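Local coordinates for oxysterol-binding protein homolog 3 (Saccharomyces cerevisiae, PDB 4IC4) that transfers sterols and other lipids between membranes without vesicles, holding each in a hydrophobic pocket, and is represented here by its lipid-binding OSBP-related domain, at residues A[216-221]-A[232-238]; A[28-34]-A[303-309]; A[63-68]-A[330-335]. One frame throughout, in Å; residues are numbered along the deposited sequence.

In the fold
The chain enters with 28-34, half of contact 2, and goes on to 63-68, half of contact 3, before the large antiparallel sheet begins. Within that sheet, contact 1 closes a short loop between strands 214-225 and 230-235. Only later does 303-309 return to 28-34, and 330-335 to 63-68, so contacts 2 and 3 cross and both loops enclose contact 1. These two join residues ahead of the sheet to helices 300-305 and 325-331 behind it. They touch through the R31-E331 salt bridge, with centres 17 Å apart; the centre of contact 1 lies 33 Å from either.

Contact 1 of 3, residues A[216-221]-A[232-238]; sequences EPVNEF and HILFDKA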
loop_
_atom_site.group_PDB
_atom_site.type_symbol
_atom_site.label_atom_id
_atom_site.label_comp_id
_atom_site.label_asym_id
_atom_site.label_seq_id
_atom_site.Cartn_x
_atom_site.Cartn_y
_atom_site.Cartn_z
ATOM N N GLU A 216 -6.707 -11.425 -7.904
ATOM C CA GLU A 216 -6.936 -12.428 -6.876
ATOM C C GLU A 216 -5.594 -12.919 -6.346
ATOM O O GLU A 216 -4.607 -12.993 -7.084
ATOM C CB GLU A 216 -7.740 -13.607 -7.443
ATOM C CG GLU A 216 -6.964 -14.512 -8.388
ATOM C CD GLU A 216 -7.816 -15.630 -8.969
ATOM O OE1 GLU A 216 -7.235 -16.604 -9.494
ATOM O OE2 GLU A 216 -9.061 -15.533 -8.913
ATOM N N PRO A 217 -5.527 -13.233 -5.044
ATOM C CA PRO A 217 -4.280 -13.720 -4.458
ATOM C C PRO A 217 -4.089 -15.174 -4.872
ATOM O O PRO A 217 -5.059 -15.869 -5.181
ATOM C CB PRO A 217 -4.524 -13.570 -2.960
ATOM C CG PRO A 217 -5.987 -13.840 -2.844
ATOM C CD PRO A 217 -6.566 -13.070 -4.012
ATOM N N VAL A 218 -2.843 -15.630 -4.883
ATOM C CA VAL A 218 -2.549 -17.008 -5.259
ATOM C C VAL A 218 -1.515 -17.627 -4.333
ATOM O O VAL A 218 -0.857 -16.932 -3.557
ATOM C CB VAL A 218 -2.020 -17.103 -6.712
ATOM C CG1 VAL A 218 -3.095 -16.656 -7.688
ATOM C CG2 VAL A 218 -0.766 -16.251 -6.870
ATOM N N ASN A 219 -1.383 -18.946 -4.420
ATOM C CA ASN A 219 -0.423 -19.681 -3.613
ATOM C C ASN A 219 -0.654 -19.501 -2.117
ATOM O O ASN A 219 -1.788 -19.554 -1.646
ATOM C CB ASN A 219 1.000 -19.258 -3.993
ATOM C CG ASN A 219 1.369 -19.662 -5.411
ATOM O OD1 ASN A 219 2.361 -19.189 -5.966
ATOM N ND2 ASN A 219 0.572 -20.547 -5.999
ATOM N N GLU A 220 0.424 -19.276 -1.375
ATOM C CA GLU A 220 0.338 -19.124 0.071
ATOM C C GLU A 220 1.462 -18.237 0.593
ATOM O O GLU A 220 2.343 -17.826 -0.161
ATOM C CB GLU A 220 0.455 -20.501 0.724
ATOM C CG GLU A 220 1.831 -21.130 0.532
ATOM C CD GLU A 220 1.771 -22.617 0.234
ATOM O OE1 GLU A 220 1.248 -23.379 1.072
ATOM O OE2 GLU A 220 2.250 -23.023 -0.847
ATOM N N PHE A 221 1.420 -17.946 1.889
ATOM C CA PHE A 221 2.459 -17.153 2.536
ATOM C C PHE A 221 2.351 -17.361 4.040
ATOM O O PHE A 221 1.306 -17.790 4.539
ATOM C CB PHE A 221 2.351 -15.664 2.153
ATOM C CG PHE A 221 1.354 -14.878 2.957
ATOM C CD1 PHE A 221 1.778 -14.075 4.013
ATOM C CD2 PHE A 221 0.004 -14.897 2.628
ATOM C CE1 PHE A 221 0.870 -13.295 4.727
ATOM C CE2 PHE A 221 -0.914 -14.123 3.336
ATOM C CZ PHE A 221 -0.483 -13.319 4.387
ATOM N N HIS A 232 0.119 -20.057 8.584
ATOM C CA HIS A 232 0.162 -20.446 7.184
ATOM C C HIS A 232 -1.154 -20.088 6.505
ATOM O O HIS A 232 -2.202 -20.648 6.825
ATOM C CB HIS A 232 0.437 -21.951 7.090
ATOM C CG HIS A 232 0.604 -22.455 5.692
ATOM N ND1 HIS A 232 -0.465 -22.781 4.885
ATOM C CD2 HIS A 232 1.716 -22.686 4.957
ATOM C CE1 HIS A 232 -0.017 -23.194 3.713
ATOM N NE2 HIS A 232 1.302 -23.146 3.730
ATOM N N ILE A 233 -1.093 -19.144 5.570
ATOM C CA ILE A 233 -2.280 -18.696 4.849
ATOM C C ILE A 233 -2.298 -19.281 3.446
ATOM O O ILE A 233 -1.368 -19.072 2.672
ATOM C CB ILE A 233 -2.322 -17.150 4.725
ATOM C CG1 ILE A 233 -2.341 -16.505 6.112
ATOM C CG2 ILE A 233 -3.556 -16.723 3.951
ATOM C CD1 ILE A 233 -0.996 -16.461 6.798
ATOM N N LEU A 234 -3.356 -20.019 3.127
ATOM C CA LEU A 234 -3.489 -20.621 1.806
ATOM C C LEU A 234 -4.747 -20.117 1.115
ATOM O O LEU A 234 -5.843 -20.191 1.668
ATOM C CB LEU A 234 -3.530 -22.150 1.910
ATOM C CG LEU A 234 -4.610 -22.797 2.778
ATOM C CD1 LEU A 234 -4.659 -24.290 2.493
ATOM C CD2 LEU A 234 -4.323 -22.543 4.249
ATOM N N PHE A 235 -4.584 -19.597 -0.095
ATOM C CA PHE A 235 -5.707 -19.076 -0.858
ATOM C C PHE A 235 -6.316 -20.153 -1.750
ATOM O O PHE A 235 -5.601 -20.996 -2.292
ATOM C CB PHE A 235 -5.244 -17.887 -1.702
ATOM C CG PHE A 235 -4.729 -16.739 -0.882
ATOM C CD1 PHE A 235 -5.611 -15.891 -0.221
ATOM C CD2 PHE A 235 -3.364 -16.536 -0.732
ATOM C CE1 PHE A 235 -5.138 -14.856 0.582
ATOM C CE2 PHE A 235 -2.884 -15.504 0.069
ATOM C CZ PHE A 235 -3.772 -14.665 0.725
ATOM N N ASP A 236 -7.637 -20.120 -1.893
ATOM C CA ASP A 236 -8.341 -21.097 -2.723
ATOM C C ASP A 236 -7.852 -21.026 -4.162
ATOM O O ASP A 236 -7.567 -19.944 -4.675
ATOM C CB ASP A 236 -9.848 -20.837 -2.705
ATOM C CG ASP A 236 -10.480 -21.130 -1.360
ATOM O OD1 ASP A 236 -9.778 -21.636 -0.460
ATOM O OD2 ASP A 236 -11.690 -20.855 -1.208
ATOM N N LYS A 237 -7.759 -22.176 -4.820
ATOM C CA LYS A 237 -7.313 -22.189 -6.205
ATOM C C LYS A 237 -8.492 -22.010 -7.151
ATOM O O LYS A 237 -9.520 -22.670 -7.012
ATOM C CB LYS A 237 -6.584 -23.492 -6.538
ATOM C CG LYS A 237 -6.026 -23.505 -7.955
ATOM C CD LYS A 237 -5.209 -24.750 -8.247
ATOM C CE LYS A 237 -4.692 -24.729 -9.678
ATOM N NZ LYS A 237 -3.823 -23.549 -9.947
ATOM N N ALA A 238 -8.335 -21.107 -8.112
ATOM C CA ALA A 238 -9.377 -20.832 -9.091
ATOM C C ALA A 238 -8.736 -20.306 -10.369
ATOM O O ALA A 238 -7.993 -19.326 -10.339
ATOM C CB ALA A 238 -10.357 -19.808 -8.536
HETATM O O HOH W 1 -5.613 -18.485 -5.737
HETATM O O HOH W 2 -3.240 -21.792 -3.485
#
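F221, I233, F235 and P217 form the apolar centre of this antiparallel beta hairpin, made by strands 214-225 and 230-235 of the barrel-like sheet of the OSBP-related domain. P217 sets its CB-CG edge on the face of the F235 ring: P217 CB sits 3.6 Å from its centroid, only 4° off the normal, a CH-pi contact, and P217 CG comes to 3.4 Å from F235 CD1. The F221 ring is covered in a similar way by I233, whose CD1 is 4.2 Å from the ring centroid, and its edge meets the second phenylalanine at F221 CD2 to F235 CE2, 3.9 Å. Helix 94-104 packs against F221 and I233 through A102 and I103, so this face of the hairpin is buried.

F221 and I233 are a hydrogen-bonded pair, with F221 N to I233 O at 3.1 Å and I233 N to F221 O at 2.9 Å. E220 and L234 follow as a non-hydrogen-bonded pair, CA atoms 4.5 Å apart. The strand is interrupted beyond them at N219, where phi is +59°, yet F235 N still reaches N219 O at 3.2 Å. Farther on the backbones separate and water 1 spans the gap, 2.7 Å from both P217 O and D236 O. The carboxylate of E216 turns to K206 and to S245 N. At the exposed edge, on the face of E220 and L234, H232 NE2 donates a weak hydrogen bond to E220 OE1 at 2.7 Å.

Contact 2 of 3, residues A[28-34]-A[303-309]; sequences VTRRNDI and ANLNEIT
In this tertiary contact of the OSBP-related domain, away from its phosphoinositide-binding residues, the irregular segment ahead of the barrel-like sheet, 28-34, is held to helix 300-305 and the loop behind the sheet: an arginine holds a helix carbonyl and the N304 amide grips both the backbone N and the side-chain OD1 of N32. The segments run in opposite senses: D33 and A303 have CA atoms 5.3 Å apart, V28 and T309 7.4 Å. Residues 28-30 are extended, R31 has phi/psi of -65/-35° and N32 is left-handed at 52/30°.

A303 points its CB at the other segment, 3.7 Å from I34 CG2 and from D33 N. Its carbonyl oxygen takes two hydrogen bonds from one guanidinium, R31 NE to A303 O at 2.7 Å and R31 NH2 to A303 O at 3.0 Å; R31 starts with chi1 p and is then fully extended (t, t). R31 NH1 is left to a salt bridge with E331. N304 (chi1 m) accepts N32 N at OD1, 2.8 Å, and returns N304 ND2 to N32 OD1 at 2.9 Å. The backbone N of N306 donates to water 6, 2.8 Å away, which also accepts from R31 NH2 at 3.1 Å. E307 extends with chi1 and chi2 both t, lays its CB over the R31 guanidinium face and accepts R31 N at OE1, 2.9 Å. T309 leans its CG2 to 4.1 Å from R30 NH1, while its OG1 bonds to E312 and I311 N. Water 3 completes the seam, donating to T29 O at 2.9 Å and to E307 OE2 at 2.7 Å.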
loop_
_atom_site.group_PDB
_atom_site.type_symbol
_atom_site.label_atom_id
_atom_site.label_comp_id
_atom_site.label_asym_id
_atom_site.label_seq_id
_atom_site.Cartn_x
_atom_site.Cartn_y
_atom_site.Cartn_z
ATOM N N VAL A 28 -10.726 14.911 13.102
ATOM C CA VAL A 28 -10.932 15.732 11.917
ATOM C C VAL A 28 -11.986 15.135 10.996
ATOM O O VAL A 28 -12.136 13.916 10.900
ATOM C CB VAL A 28 -9.626 15.904 11.105
ATOM C CG1 VAL A 28 -8.557 16.556 11.963
ATOM C CG2 VAL A 28 -9.154 14.559 10.586
ATOM N N THR A 29 -12.719 16.012 10.324
ATOM C CA THR A 29 -13.750 15.598 9.386
ATOM C C THR A 29 -13.049 15.275 8.074
ATOM O O THR A 29 -12.293 16.096 7.556
ATOM C CB THR A 29 -14.762 16.730 9.132
ATOM O OG1 THR A 29 -15.361 17.122 10.373
ATOM C CG2 THR A 29 -15.849 16.272 8.173
ATOM N N ARG A 30 -13.286 14.079 7.546
ATOM C CA ARG A 30 -12.666 13.682 6.288
ATOM C C ARG A 30 -13.722 13.605 5.189
ATOM O O ARG A 30 -14.912 13.404 5.463
ATOM C CB ARG A 30 -11.938 12.346 6.459
ATOM C CG ARG A 30 -10.790 12.439 7.464
ATOM C CD ARG A 30 -10.074 11.109 7.666
ATOM N NE ARG A 30 -9.083 11.210 8.732
ATOM C CZ ARG A 30 -7.911 11.825 8.615
ATOM N NH1 ARG A 30 -7.562 12.396 7.466
ATOM N NH2 ARG A 30 -7.098 11.893 9.661
ATOM N N ARG A 31 -13.292 13.773 3.944
ATOM C CA ARG A 31 -14.228 13.766 2.826
ATOM C C ARG A 31 -14.928 12.435 2.581
ATOM O O ARG A 31 -16.094 12.419 2.191
ATOM C CB ARG A 31 -13.534 14.258 1.545
ATOM C CG ARG A 31 -12.313 13.462 1.104
ATOM C CD ARG A 31 -11.580 14.191 -0.015
ATOM N NE ARG A 31 -10.525 13.366 -0.591
ATOM C CZ ARG A 31 -9.747 13.737 -1.603
ATOM N NH1 ARG A 31 -9.895 14.934 -2.155
ATOM N NH2 ARG A 31 -8.844 12.897 -2.085
ATOM N N ASN A 32 -14.228 11.327 2.815
ATOM C CA ASN A 32 -14.805 9.995 2.629
ATOM C C ASN A 32 -15.427 9.835 1.248
ATOM O O ASN A 32 -16.380 9.071 1.070
ATOM C CB ASN A 32 -15.877 9.732 3.693
ATOM C CG ASN A 32 -15.323 9.779 5.100
ATOM O OD1 ASN A 32 -14.351 9.097 5.417
ATOM N ND2 ASN A 32 -15.943 10.584 5.957
ATOM N N ASP A 33 -14.880 10.548 0.270
ATOM C CA ASP A 33 -15.418 10.502 -1.080
ATOM C C ASP A 33 -14.471 11.234 -2.021
ATOM O O ASP A 33 -13.598 11.991 -1.579
ATOM C CB ASP A 33 -16.804 11.167 -1.079
ATOM C CG ASP A 33 -17.533 11.028 -2.402
ATOM O OD1 ASP A 33 -17.477 9.944 -3.012
ATOM O OD2 ASP A 33 -18.181 12.010 -2.824
ATOM N N ILE A 34 -14.634 10.988 -3.317
ATOM C CA ILE A 34 -13.825 11.637 -4.342
ATOM C C ILE A 34 -14.693 11.887 -5.560
ATOM O O ILE A 34 -15.747 11.265 -5.723
ATOM C CB ILE A 34 -12.637 10.768 -4.823
ATOM C CG1 ILE A 34 -13.141 9.383 -5.250
ATOM C CG2 ILE A 34 -11.566 10.706 -3.756
ATOM C CD1 ILE A 34 -12.159 8.624 -6.118
ATOM N N ALA A 303 -10.069 7.128 -0.516
ATOM C CA ALA A 303 -10.542 8.460 -0.862
ATOM C C ALA A 303 -9.994 9.546 0.051
ATOM O O ALA A 303 -9.923 10.714 -0.335
ATOM C CB ALA A 303 -12.068 8.482 -0.845
ATOM N N ASN A 304 -9.600 9.158 1.260
ATOM C CA ASN A 304 -9.073 10.106 2.229
ATOM C C ASN A 304 -7.566 10.309 2.173
ATOM O O ASN A 304 -7.046 11.253 2.762
ATOM C CB ASN A 304 -9.480 9.678 3.641
ATOM C CG ASN A 304 -10.955 9.893 3.900
ATOM O OD1 ASN A 304 -11.561 10.799 3.327
ATOM N ND2 ASN A 304 -11.538 9.081 4.776
ATOM N N LEU A 305 -6.873 9.433 1.453
ATOM C CA LEU A 305 -5.420 9.506 1.344
ATOM C C LEU A 305 -4.875 10.822 0.799
ATOM O O LEU A 305 -3.910 11.376 1.334
ATOM C CB LEU A 305 -4.909 8.361 0.460
ATOM C CG LEU A 305 -4.994 6.939 1.021
ATOM C CD1 LEU A 305 -4.761 5.948 -0.107
ATOM C CD2 LEU A 305 -3.975 6.751 2.142
ATOM N N ASN A 306 -5.496 11.325 -0.262
ATOM C CA ASN A 306 -5.015 12.544 -0.900
ATOM C C ASN A 306 -5.672 13.829 -0.428
ATOM O O ASN A 306 -5.530 14.867 -1.078
ATOM C CB ASN A 306 -5.170 12.430 -2.422
ATOM C CG ASN A 306 -4.152 13.266 -3.179
ATOM O OD1 ASN A 306 -4.463 13.865 -4.214
ATOM N ND2 ASN A 306 -2.924 13.298 -2.676
ATOM N N GLU A 307 -6.375 13.779 0.698
ATOM C CA GLU A 307 -7.015 14.985 1.213
ATOM C C GLU A 307 -6.111 15.760 2.163
ATOM O O GLU A 307 -5.383 15.177 2.971
ATOM C CB GLU A 307 -8.317 14.646 1.948
ATOM C CG GLU A 307 -8.986 15.881 2.563
ATOM C CD GLU A 307 -10.291 15.584 3.284
ATOM O OE1 GLU A 307 -10.434 14.490 3.863
ATOM O OE2 GLU A 307 -11.173 16.468 3.286
ATOM N N ILE A 308 -6.155 17.084 2.046
ATOM C CA ILE A 308 -5.394 17.957 2.924
ATOM C C ILE A 308 -6.399 18.471 3.952
ATOM O O ILE A 308 -7.350 19.171 3.600
ATOM C CB ILE A 308 -4.789 19.155 2.155
ATOM C CG1 ILE A 308 -3.733 18.660 1.165
ATOM C CG2 ILE A 308 -4.167 20.144 3.136
ATOM C CD1 ILE A 308 -3.153 19.756 0.295
ATOM N N THR A 309 -6.208 18.095 5.212
ATOM C CA THR A 309 -7.094 18.536 6.282
ATOM C C THR A 309 -6.303 19.462 7.197
ATOM O O THR A 309 -5.152 19.791 6.909
ATOM C CB THR A 309 -7.602 17.354 7.137
ATOM O OG1 THR A 309 -6.506 16.793 7.869
ATOM C CG2 THR A 309 -8.236 16.279 6.257
HETATM O O HOH W 3 -13.234 16.938 4.938
HETATM O O HOH W 4 -8.713 12.594 4.832
HETATM O O HOH W 5 -5.618 13.967 5.475
HETATM O O HOH W 6 -7.420 10.140 -1.977
#

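Contact 3 of 3, residues A[63-68]-A[330-335]; sequences VTSNEP and YEEGNV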
loop_
_atom_site.group_PDB
_atom_site.type_symbol
_atom_site.label_atom_id
_atom_site.label_comp_id
_atom_site.label_asym_id
_atom_site.label_seq_id
_atom_site.Cartn_x
_atom_site.Cartn_y
_atom_site.Cartn_z
ATOM N N VAL A 63 -2.016 9.549 -18.436
ATOM C CA VAL A 63 -2.523 9.778 -17.089
ATOM C C VAL A 63 -3.867 9.079 -16.858
ATOM O O VAL A 63 -4.257 8.820 -15.721
ATOM C CB VAL A 63 -2.667 11.293 -16.803
ATOM C CG1 VAL A 63 -3.825 11.873 -17.599
ATOM C CG2 VAL A 63 -2.856 11.524 -15.315
ATOM N N THR A 64 -4.569 8.759 -17.942
ATOM C CA THR A 64 -5.862 8.094 -17.834
ATOM C C THR A 64 -5.734 6.642 -17.372
ATOM O O THR A 64 -6.728 6.014 -16.997
ATOM C CB THR A 64 -6.614 8.136 -19.174
ATOM O OG1 THR A 64 -5.751 7.667 -20.215
ATOM C CG2 THR A 64 -7.071 9.557 -19.479
ATOM N N SER A 65 -4.512 6.113 -17.400
ATOM C CA SER A 65 -4.256 4.745 -16.954
ATOM C C SER A 65 -4.073 4.721 -15.440
ATOM O O SER A 65 -3.939 3.655 -14.840
ATOM C CB SER A 65 -2.985 4.193 -17.602
ATOM O OG SER A 65 -3.094 4.131 -19.013
ATOM N N ASN A 66 -4.065 5.900 -14.828
ATOM C CA ASN A 66 -3.871 6.013 -13.386
ATOM C C ASN A 66 -5.146 6.253 -12.587
ATOM O O ASN A 66 -6.205 6.571 -13.138
ATOM C CB ASN A 66 -2.925 7.183 -13.079
ATOM C CG ASN A 66 -1.531 6.980 -13.628
ATOM O OD1 ASN A 66 -0.863 7.943 -14.015
ATOM N ND2 ASN A 66 -1.073 5.741 -13.651
ATOM N N GLU A 67 -5.019 6.071 -11.274
ATOM C CA GLU A 67 -6.073 6.372 -10.317
ATOM C C GLU A 67 -5.421 7.557 -9.589
ATOM O O GLU A 67 -4.191 7.676 -9.585
ATOM C CB GLU A 67 -6.352 5.194 -9.376
ATOM C CG GLU A 67 -5.138 4.591 -8.711
ATOM C CD GLU A 67 -5.497 3.414 -7.822
ATOM O OE1 GLU A 67 -6.625 2.891 -7.953
ATOM O OE2 GLU A 67 -4.648 3.008 -7.002
ATOM N N PRO A 68 -6.220 8.440 -8.975
ATOM C CA PRO A 68 -5.673 9.612 -8.283
ATOM C C PRO A 68 -4.915 9.500 -6.962
ATOM O O PRO A 68 -5.210 10.225 -6.015
ATOM C CB PRO A 68 -6.883 10.542 -8.184
ATOM C CG PRO A 68 -8.007 9.587 -7.997
ATOM C CD PRO A 68 -7.694 8.469 -8.976
ATOM N N TYR A 330 -5.882 15.565 -11.893
ATOM C CA TYR A 330 -6.554 14.345 -12.332
ATOM C C TYR A 330 -7.714 14.020 -11.397
ATOM O O TYR A 330 -8.801 13.649 -11.841
ATOM C CB TYR A 330 -5.559 13.180 -12.346
ATOM C CG TYR A 330 -6.082 11.915 -12.988
ATOM C CD1 TYR A 330 -6.443 11.891 -14.334
ATOM C CD2 TYR A 330 -6.178 10.729 -12.259
ATOM C CE1 TYR A 330 -6.883 10.717 -14.942
ATOM C CE2 TYR A 330 -6.618 9.549 -12.856
ATOM C CZ TYR A 330 -6.965 9.550 -14.197
ATOM O OH TYR A 330 -7.370 8.379 -14.795
ATOM N N GLU A 331 -7.474 14.160 -10.098
ATOM C CA GLU A 331 -8.500 13.887 -9.103
ATOM C C GLU A 331 -9.705 14.788 -9.342
ATOM O O GLU A 331 -10.853 14.348 -9.248
ATOM C CB GLU A 331 -7.948 14.129 -7.691
ATOM C CG GLU A 331 -8.977 13.969 -6.579
ATOM C CD GLU A 331 -8.427 14.329 -5.210
ATOM O OE1 GLU A 331 -7.648 13.534 -4.639
ATOM O OE2 GLU A 331 -8.771 15.417 -4.705
ATOM N N GLU A 332 -9.437 16.047 -9.672
ATOM C CA GLU A 332 -10.507 17.014 -9.891
ATOM C C GLU A 332 -11.084 17.012 -11.304
ATOM O O GLU A 332 -11.860 17.896 -11.665
ATOM C CB GLU A 332 -10.018 18.413 -9.504
ATOM C CG GLU A 332 -9.364 18.425 -8.131
ATOM C CD GLU A 332 -9.044 19.810 -7.609
ATOM O OE1 GLU A 332 -8.791 20.721 -8.426
ATOM O OE2 GLU A 332 -9.027 19.979 -6.371
ATOM N N GLY A 333 -10.699 16.026 -12.106
ATOM C CA GLY A 333 -11.239 15.920 -13.453
ATOM C C GLY A 333 -10.623 16.761 -14.557
ATOM O O GLY A 333 -11.140 16.776 -15.674
ATOM N N ASN A 334 -9.535 17.462 -14.260
ATOM C CA ASN A 334 -8.867 18.280 -15.269
ATOM C C ASN A 334 -7.823 17.376 -15.922
ATOM O O ASN A 334 -6.632 17.460 -15.623
ATOM C CB ASN A 334 -8.196 19.486 -14.607
ATOM C CG ASN A 334 -9.142 20.256 -13.704
ATOM O OD1 ASN A 334 -10.192 20.732 -14.141
ATOM N ND2 ASN A 334 -8.772 20.383 -12.433
ATOM N N VAL A 335 -8.288 16.506 -16.816
ATOM C CA VAL A 335 -7.430 15.540 -17.495
ATOM C C VAL A 335 -6.287 16.105 -18.337
ATOM O O VAL A 335 -5.141 15.680 -18.190
ATOM C CB VAL A 335 -8.268 14.600 -18.385
ATOM C CG1 VAL A 335 -7.361 13.589 -19.074
ATOM C CG2 VAL A 335 -9.315 13.889 -17.540
HETATM O O HOH W 7 -7.552 10.734 -4.646
#
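Residues 63-65 form a 3-10 turn, closed by N66 N to V63 O at 3.1 Å, then straighten into strand 66-67 and turn a corner at P68. Facing them, helix 325-331 ends in a Schellman motif: G333, with phi +83°, is its C-prime residue and sends its N to Y330 O at 3.1 Å. A CB there would jam against the preceding carbonyl. The next helix starts at V335.

Y330, chi1 t, is the plug. Its OH donates to N66 O at 2.7 Å, and V63 lies over one ring face, with CG2 4.1 Å from the centroid in a CH-pi contact and V63 O 3.2 Å from Y330 CZ. P68 CB packs at 3.8 Å on E331 CB, and V63 CG1 approaches V335 CG1 at 4.2 Å. Water 7 lies 2.8 Å from both P68 O and E331 OE1.

The joint borders the phosphoinositide site. S65 and E67 bond through their backbones to K118, a residue that binds phosphatidylinositol 4-phosphate, and N66 binds K118 O and K342 with its side chain. E331 pairs with R31 and R328. Helix 335-354 covers V63 and Y330 through A338, while strand 118-120 flanks V63 and N66 with F120.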